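Local coordinates for putative uncharacterized protein (Emericella nidulans, PDB 3PGB) that probably oxidises primary amines to aldehydes as a copper amine oxidase, using a topaquinone cofactor formed within its own chain and a copper ion, at residues 127-139 and 145-157. Residues are numbered along the deposited sequence; the frame is centred on the assembly and turned at random.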
ATOM      1  N   ALA A 127      20.340 -36.308  -0.058  1.00 22.07           N
ATOM      2  CA  ALA A 127      19.761 -35.617   1.101  1.00 22.36           C
ATOM      3  C   ALA A 127      20.857 -35.176   2.067  1.00 22.41           C
ATOM      4  O   ALA A 127      21.497 -36.018   2.690  1.00 22.71           O
ATOM      5  CB  ALA A 127      18.767 -36.517   1.817  1.00 22.33           C
ATOM      6  N   PRO A 128      21.080 -33.856   2.199  1.00 22.49           N
ATOM      7  CA  PRO A 128      22.221 -33.391   2.994  1.00 22.42           C
ATOM      8  C   PRO A 128      22.271 -33.975   4.406  1.00 22.23           C
ATOM      9  O   PRO A 128      21.241 -34.099   5.065  1.00 22.30           O
ATOM     10  CB  PRO A 128      22.021 -31.874   3.037  1.00 22.55           C
ATOM     11  CG  PRO A 128      21.259 -31.560   1.794  1.00 22.46           C
ATOM     12  CD  PRO A 128      20.359 -32.733   1.566  1.00 22.58           C
ATOM     13  N   THR A 129      23.466 -34.342   4.850  1.00 22.14           N
ATOM     14  CA  THR A 129      23.646 -34.870   6.193  1.00 22.01           C
ATOM     15  C   THR A 129      23.298 -33.763   7.165  1.00 21.96           C
ATOM     16  O   THR A 129      23.701 -32.616   6.974  1.00 21.83           O
ATOM     17  CB  THR A 129      25.099 -35.339   6.440  1.00 22.11           C
ATOM     18  OG1 THR A 129      25.439 -36.373   5.506  1.00 21.82           O
ATOM     19  CG2 THR A 129      25.266 -35.864   7.867  1.00 21.83           C
ATOM     20  N   ARG A 130      22.533 -34.099   8.193  1.00 21.96           N
ATOM     21  CA  ARG A 130      22.089 -33.097   9.146  1.00 22.21           C
ATOM     22  C   ARG A 130      23.184 -32.825  10.155  1.00 22.18           C
ATOM     23  O   ARG A 130      23.876 -33.750  10.578  1.00 22.29           O
ATOM     24  CB  ARG A 130      20.835 -33.549   9.890  1.00 22.30           C
ATOM     25  CG  ARG A 130      19.726 -34.088   8.999  1.00 22.56           C
ATOM     26  CD  ARG A 130      18.375 -34.008   9.697  1.00 22.66           C
ATOM     27  NE  ARG A 130      17.615 -32.872   9.194  1.00 23.02           N
ATOM     28  CZ  ARG A 130      16.653 -32.233   9.851  1.00 22.78           C
ATOM     29  NH1 ARG A 130      16.293 -32.598  11.082  1.00 22.17           N
ATOM     30  NH2 ARG A 130      16.051 -31.207   9.259  1.00 23.09           N
ATOM     31  N   HIS A 131      23.329 -31.552  10.526  1.00 22.08           N
ATOM     32  CA  HIS A 131      24.193 -31.137  11.634  1.00 21.85           C
ATOM     33  C   HIS A 131      23.438 -30.144  12.493  1.00 21.53           C
ATOM     34  O   HIS A 131      22.594 -29.397  11.991  1.00 21.50           O
ATOM     35  CB  HIS A 131      25.472 -30.473  11.124  1.00 21.86           C
ATOM     36  CG  HIS A 131      26.228 -31.299  10.136  1.00 22.58           C
ATOM     37  ND1 HIS A 131      27.266 -32.129  10.498  1.00 23.22           N
ATOM     38  CD2 HIS A 131      26.095 -31.425   8.794  1.00 23.07           C
ATOM     39  CE1 HIS A 131      27.738 -32.733   9.422  1.00 23.63           C
ATOM     40  NE2 HIS A 131      27.045 -32.323   8.375  1.00 23.06           N
ATOM     41  N   ALA A 132      23.748 -30.132  13.784  1.00 21.24           N
ATOM     42  CA  ALA A 132      23.171 -29.156  14.697  1.00 20.98           C
ATOM     43  C   ALA A 132      24.083 -27.933  14.792  1.00 20.69           C
ATOM     44  O   ALA A 132      25.305 -28.047  14.720  1.00 20.83           O
ATOM     45  CB  ALA A 132      22.954 -29.771  16.076  1.00 20.92           C
ATOM     46  N   HIS A 133      23.465 -26.763  14.909  1.00 20.45           N
ATOM     47  CA  HIS A 133      24.153 -25.539  15.287  1.00 20.15           C
ATOM     48  C   HIS A 133      23.874 -25.333  16.774  1.00 19.79           C
ATOM     49  O   HIS A 133      22.717 -25.327  17.200  1.00 19.61           O
ATOM     50  CB  HIS A 133      23.651 -24.360  14.448  1.00 20.16           C
ATOM     51  CG  HIS A 133      24.121 -23.022  14.933  1.00 20.95           C
ATOM     52  ND1 HIS A 133      23.308 -21.908  14.941  1.00 21.66           N
ATOM     53  CD2 HIS A 133      25.313 -22.621  15.435  1.00 21.77           C
ATOM     54  CE1 HIS A 133      23.980 -20.879  15.426  1.00 22.53           C
ATOM     55  NE2 HIS A 133      25.200 -21.284  15.731  1.00 22.82           N
ATOM     56  N   VAL A 134      24.933 -25.210  17.567  1.00 19.58           N
ATOM     57  CA  VAL A 134      24.790 -25.014  19.005  1.00 19.42           C
ATOM     58  C   VAL A 134      25.484 -23.726  19.426  1.00 19.46           C
ATOM     59  O   VAL A 134      26.526 -23.366  18.876  1.00 19.62           O
ATOM     60  CB  VAL A 134      25.346 -26.213  19.797  1.00 19.32           C
ATOM     61  CG1 VAL A 134      25.318 -25.934  21.300  1.00 19.30           C
ATOM     62  CG2 VAL A 134      24.553 -27.468  19.481  1.00 18.79           C
ATOM     63  N   ARG A 135      24.873 -23.024  20.377  1.00 19.56           N
ATOM     64  CA  ARG A 135      25.454 -21.834  20.988  1.00 19.59           C
ATOM     65  C   ARG A 135      25.628 -22.040  22.475  1.00 19.38           C
ATOM     66  O   ARG A 135      24.691 -22.446  23.167  1.00 19.15           O
ATOM     67  CB  ARG A 135      24.563 -20.616  20.792  1.00 19.73           C
ATOM     68  CG  ARG A 135      24.594 -20.059  19.399  1.00 20.84           C
ATOM     69  CD  ARG A 135      24.360 -18.559  19.383  1.00 22.32           C
ATOM     70  NE  ARG A 135      23.425 -18.202  18.323  1.00 23.60           N
ATOM     71  CZ  ARG A 135      22.147 -17.877  18.499  1.00 24.34           C
ATOM     72  NH1 ARG A 135      21.600 -17.816  19.713  1.00 24.90           N
ATOM     73  NH2 ARG A 135      21.405 -17.593  17.436  1.00 24.64           N
ATOM     74  N   LEU A 136      26.822 -21.727  22.966  1.00 19.24           N
ATOM     75  CA  LEU A 136      27.127 -21.866  24.376  1.00 19.13           C
ATOM     76  C   LEU A 136      27.324 -20.493  24.989  1.00 18.88           C
ATOM     77  O   LEU A 136      27.969 -19.632  24.395  1.00 18.81           O
ATOM     78  CB  LEU A 136      28.385 -22.718  24.559  1.00 19.16           C
ATOM     79  CG  LEU A 136      28.339 -24.102  23.905  1.00 19.03           C
ATOM     80  CD1 LEU A 136      29.724 -24.750  23.886  1.00 18.34           C
ATOM     81  CD2 LEU A 136      27.325 -24.987  24.612  1.00 18.93           C
ATOM     82  N   ASN A 137      26.745 -20.286  26.169  1.00 18.81           N
ATOM     83  CA  ASN A 137      27.011 -19.094  26.963  1.00 18.63           C
ATOM     84  C   ASN A 137      28.036 -19.474  28.013  1.00 18.69           C
ATOM     85  O   ASN A 137      27.705 -20.096  29.020  1.00 18.95           O
ATOM     86  CB  ASN A 137      25.723 -18.575  27.608  1.00 18.54           C
ATOM     87  CG  ASN A 137      25.875 -17.175  28.195  1.00 18.61           C
ATOM     88  OD1 ASN A 137      26.965 -16.592  28.184  1.00 19.87           O
ATOM     89  ND2 ASN A 137      24.779 -16.630  28.710  1.00 16.27           N
ATOM     90  N   ASN A 138      29.292 -19.140  27.754  1.00 18.92           N
ATOM     91  CA  ASN A 138      30.383 -19.469  28.672  1.00 19.18           C
ATOM     92  C   ASN A 138      30.619 -18.355  29.677  1.00 18.75           C
ATOM     93  O   ASN A 138      31.223 -17.347  29.340  1.00 18.47           O
ATOM     94  CB  ASN A 138      31.670 -19.735  27.895  1.00 19.40           C
ATOM     95  CG  ASN A 138      31.616 -21.022  27.120  1.00 20.72           C
ATOM     96  OD1 ASN A 138      31.344 -22.075  27.684  1.00 23.96           O
ATOM     97  ND2 ASN A 138      31.882 -20.951  25.819  1.00 22.45           N
ATOM     98  N   ARG A 139      30.135 -18.539  30.903  1.00 18.72           N
ATOM     99  CA  ARG A 139      30.306 -17.544  31.960  1.00 18.89           C
ATOM    100  C   ARG A 139      31.143 -18.040  33.147  1.00 18.79           C
ATOM    101  O   ARG A 139      31.184 -17.399  34.195  1.00 18.67           O
ATOM    102  CB  ARG A 139      28.943 -17.035  32.430  1.00 19.01           C
ATOM    103  CG  ARG A 139      28.177 -16.283  31.355  1.00 19.59           C
ATOM    104  CD  ARG A 139      26.959 -15.580  31.925  1.00 19.98           C
ATOM    105  NE  ARG A 139      25.836 -16.488  32.120  1.00 20.15           N
ATOM    106  CZ  ARG A 139      24.638 -16.112  32.552  1.00 20.76           C
ATOM    107  NH1 ARG A 139      24.399 -14.836  32.844  1.00 22.22           N
ATOM    108  NH2 ARG A 139      23.673 -17.011  32.694  1.00 20.56           N
ATOM    109  N   TYR A 145      31.876 -15.303  27.139  1.00 19.97           N
ATOM    110  CA  TYR A 145      31.700 -15.270  25.689  1.00 20.00           C
ATOM    111  C   TYR A 145      30.646 -16.251  25.181  1.00 19.74           C
ATOM    112  O   TYR A 145      30.346 -17.254  25.831  1.00 19.58           O
ATOM    113  CB  TYR A 145      33.035 -15.537  24.985  1.00 20.07           C
ATOM    114  CG  TYR A 145      33.649 -16.880  25.287  1.00 20.67           C
ATOM    115  CD1 TYR A 145      33.538 -17.939  24.389  1.00 21.66           C
ATOM    116  CD2 TYR A 145      34.353 -17.094  26.467  1.00 21.37           C
ATOM    117  CE1 TYR A 145      34.115 -19.180  24.667  1.00 22.56           C
ATOM    118  CE2 TYR A 145      34.923 -18.325  26.757  1.00 21.58           C
ATOM    119  CZ  TYR A 145      34.803 -19.361  25.859  1.00 22.18           C
ATOM    120  OH  TYR A 145      35.377 -20.571  26.153  1.00 22.71           O
ATOM    121  N   PHE A 146      30.082 -15.931  24.018  1.00 19.56           N
ATOM    122  CA  PHE A 146      29.151 -16.815  23.323  1.00 19.40           C
ATOM    123  C   PHE A 146      29.950 -17.613  22.313  1.00 19.24           C
ATOM    124  O   PHE A 146      30.901 -17.100  21.746  1.00 18.92           O
ATOM    125  CB  PHE A 146      28.051 -16.014  22.621  1.00 19.30           C
ATOM    126  CG  PHE A 146      27.071 -15.370  23.567  1.00 18.99           C
ATOM    127  CD1 PHE A 146      26.182 -16.146  24.292  1.00 18.81           C
ATOM    128  CD2 PHE A 146      27.034 -13.996  23.724  1.00 18.97           C
ATOM    129  CE1 PHE A 146      25.280 -15.566  25.164  1.00 19.27           C
ATOM    130  CE2 PHE A 146      26.133 -13.406  24.594  1.00 19.42           C
ATOM    131  CZ  PHE A 146      25.255 -14.192  25.318  1.00 19.40           C
ATOM    132  N   ALA A 147      29.576 -18.868  22.100  1.00 19.46           N
ATOM    133  CA  ALA A 147      30.332 -19.748  21.217  1.00 19.62           C
ATOM    134  C   ALA A 147      29.423 -20.493  20.235  1.00 19.79           C
ATOM    135  O   ALA A 147      28.642 -21.352  20.642  1.00 19.78           O
ATOM    136  CB  ALA A 147      31.146 -20.741  22.044  1.00 19.57           C
ATOM    137  N   ASP A 148      29.539 -20.153  18.951  1.00 19.83           N
ATOM    138  CA  ASP A 148      28.876 -20.895  17.883  1.00 20.02           C
ATOM    139  C   ASP A 148      29.702 -22.134  17.514  1.00 20.25           C
ATOM    140  O   ASP A 148      30.873 -22.016  17.138  1.00 19.99           O
ATOM    141  CB  ASP A 148      28.700 -20.014  16.636  1.00 19.99           C
ATOM    142  CG  ASP A 148      27.673 -18.912  16.829  1.00 20.13           C
ATOM    143  OD1 ASP A 148      28.043 -17.723  16.712  1.00 20.05           O
ATOM    144  OD2 ASP A 148      26.490 -19.226  17.077  1.00 20.61           O
ATOM    145  N   ILE A 149      29.089 -23.315  17.610  1.00 20.68           N
ATOM    146  CA  ILE A 149      29.753 -24.580  17.246  1.00 21.12           C
ATOM    147  C   ILE A 149      28.850 -25.443  16.345  1.00 21.64           C
ATOM    148  O   ILE A 149      27.655 -25.180  16.234  1.00 21.72           O
ATOM    149  CB  ILE A 149      30.187 -25.385  18.510  1.00 20.95           C
ATOM    150  CG1 ILE A 149      28.974 -25.800  19.344  1.00 21.09           C
ATOM    151  CG2 ILE A 149      31.114 -24.557  19.375  1.00 20.29           C
ATOM    152  CD1 ILE A 149      29.320 -26.630  20.564  1.00 21.62           C
ATOM    153  N   LEU A 150      29.434 -26.453  15.699  1.00 22.31           N
ATOM    154  CA  LEU A 150      28.676 -27.431  14.905  1.00 22.78           C
ATOM    155  C   LEU A 150      28.741 -28.798  15.565  1.00 23.44           C
ATOM    156  O   LEU A 150      29.832 -29.283  15.871  1.00 23.65           O
ATOM    157  CB  LEU A 150      29.246 -27.568  13.493  1.00 22.70           C
ATOM    158  CG  LEU A 150      28.684 -26.722  12.350  1.00 22.75           C
ATOM    159  CD1 LEU A 150      29.145 -27.317  11.015  1.00 22.22           C
ATOM    160  CD2 LEU A 150      27.166 -26.624  12.391  1.00 22.77           C
ATOM    161  N   VAL A 151      27.582 -29.425  15.765  1.00 23.94           N
ATOM    162  CA  VAL A 151      27.523 -30.779  16.310  1.00 24.24           C
ATOM    163  C   VAL A 151      26.955 -31.732  15.261  1.00 24.89           C
ATOM    164  O   VAL A 151      25.811 -31.580  14.819  1.00 25.09           O
ATOM    165  CB  VAL A 151      26.674 -30.840  17.584  1.00 24.25           C
ATOM    166  CG1 VAL A 151      26.537 -32.282  18.064  1.00 23.89           C
ATOM    167  CG2 VAL A 151      27.289 -29.959  18.672  1.00 23.65           C
ATOM    168  N   GLY A 152      27.764 -32.708  14.860  1.00 25.31           N
ATOM    169  CA  GLY A 152      27.348 -33.670  13.851  1.00 25.62           C
ATOM    170  C   GLY A 152      28.427 -34.685  13.522  1.00 25.89           C
ATOM    171  O   GLY A 152      29.522 -34.617  14.073  1.00 26.01           O
ATOM    172  N   PRO A 153      28.125 -35.633  12.612  1.00 26.37           N
ATOM    173  CA  PRO A 153      26.844 -35.762  11.906  1.00 26.37           C
ATOM    174  C   PRO A 153      25.734 -36.297  12.795  1.00 26.46           C
ATOM    175  O   PRO A 153      26.004 -36.930  13.823  1.00 26.35           O
ATOM    176  CB  PRO A 153      27.148 -36.782  10.795  1.00 26.36           C
ATOM    177  CG  PRO A 153      28.634 -36.990  10.811  1.00 26.58           C
ATOM    178  CD  PRO A 153      29.059 -36.698  12.212  1.00 26.51           C
ATOM    179  N   LEU A 154      24.495 -36.023  12.401  1.00 26.68           N
ATOM    180  CA  LEU A 154      23.329 -36.629  13.030  1.00 26.74           C
ATOM    181  C   LEU A 154      22.871 -37.798  12.151  1.00 26.71           C
ATOM    182  O   LEU A 154      23.158 -37.816  10.955  1.00 26.80           O
ATOM    183  CB  LEU A 154      22.204 -35.602  13.211  1.00 26.81           C
ATOM    184  CG  LEU A 154      22.501 -34.367  14.073  1.00 26.82           C
ATOM    185  CD1 LEU A 154      21.221 -33.584  14.351  1.00 26.35           C
ATOM    186  CD2 LEU A 154      23.171 -34.742  15.381  1.00 27.26           C
ATOM    187  N   PRO A 155      22.184 -38.792  12.739  1.00 26.79           N
ATOM    188  CA  PRO A 155      21.825 -38.928  14.160  1.00 26.90           C
ATOM    189  C   PRO A 155      23.045 -39.047  15.071  1.00 26.91           C
ATOM    190  O   PRO A 155      24.117 -39.441  14.616  1.00 26.56           O
ATOM    191  CB  PRO A 155      21.008 -40.232  14.204  1.00 26.88           C
ATOM    192  CG  PRO A 155      20.695 -40.566  12.774  1.00 26.89           C
ATOM    193  CD  PRO A 155      21.776 -39.967  11.951  1.00 26.69           C
ATOM    194  N   VAL A 156      22.876 -38.703  16.343  1.00 27.29           N
ATOM    195  CA  VAL A 156      23.974 -38.775  17.301  1.00 27.65           C
ATOM    196  C   VAL A 156      24.477 -40.210  17.391  1.00 28.19           C
ATOM    197  O   VAL A 156      23.685 -41.144  17.535  1.00 28.19           O
ATOM    198  CB  VAL A 156      23.570 -38.293  18.713  1.00 27.66           C
ATOM    199  CG1 VAL A 156      24.723 -38.501  19.695  1.00 27.22           C
ATOM    200  CG2 VAL A 156      23.151 -36.825  18.682  1.00 27.48           C
ATOM    201  N   SER A 157      25.795 -40.366  17.293  1.00 28.78           N
ATOM    202  CA  SER A 157      26.438 -41.675  17.300  1.00 29.24           C
ATOM    203  C   SER A 157      27.858 -41.535  17.846  1.00 29.76           C
ATOM    204  O   SER A 157      28.240 -40.462  18.326  1.00 30.11           O
ATOM    205  CB  SER A 157      26.470 -42.250  15.880  1.00 29.20           C
ATOM    206  OG  SER A 157      27.419 -41.575  15.067  1.00 29.06           O
TER
HETATM  207  O   HOH W   1      21.736 -36.941   8.569  1.00 25.37           O
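D148 OD2 accepts a hydrogen bond from H133 NE2 at 2.8 Å. R135 NE, 3.5 Å from the same D148 OD2, adds a longer salt bridge. Both partners come from the other arm of an antiparallel beta hairpin, strands 131-138 and 145-152, in the small N-terminal sheet of this copper amine oxidase. The histidine meets the oxygen in its own ring plane but 36° out of the carboxylate plane, while the guanidinium, its edge toward OD2, stands nearly perpendicular to the carboxylate. Second partners help fix the orientation of each group: E108 takes H133 ND1, H660 bonds D148 OD1, and D361 pairs with R135 NH2.

The opposite face is mostly apolar. I149 CG1 lies between its backbone N and carbonyl carbon (chi1 63°), which lays it alongside V134 CB at 3.7 Å; its CD1 runs on to L136 CD1, 3.8 Å away. V134 CG2 meets V151 CG2, with helix 73-84 packing on this face through W82 and L83. Near the turn, N138 CB sits over the Y145 ring. At the far end L154 N bonds R130 O at 3.0 Å, and one water bridges R130 N and L154 O.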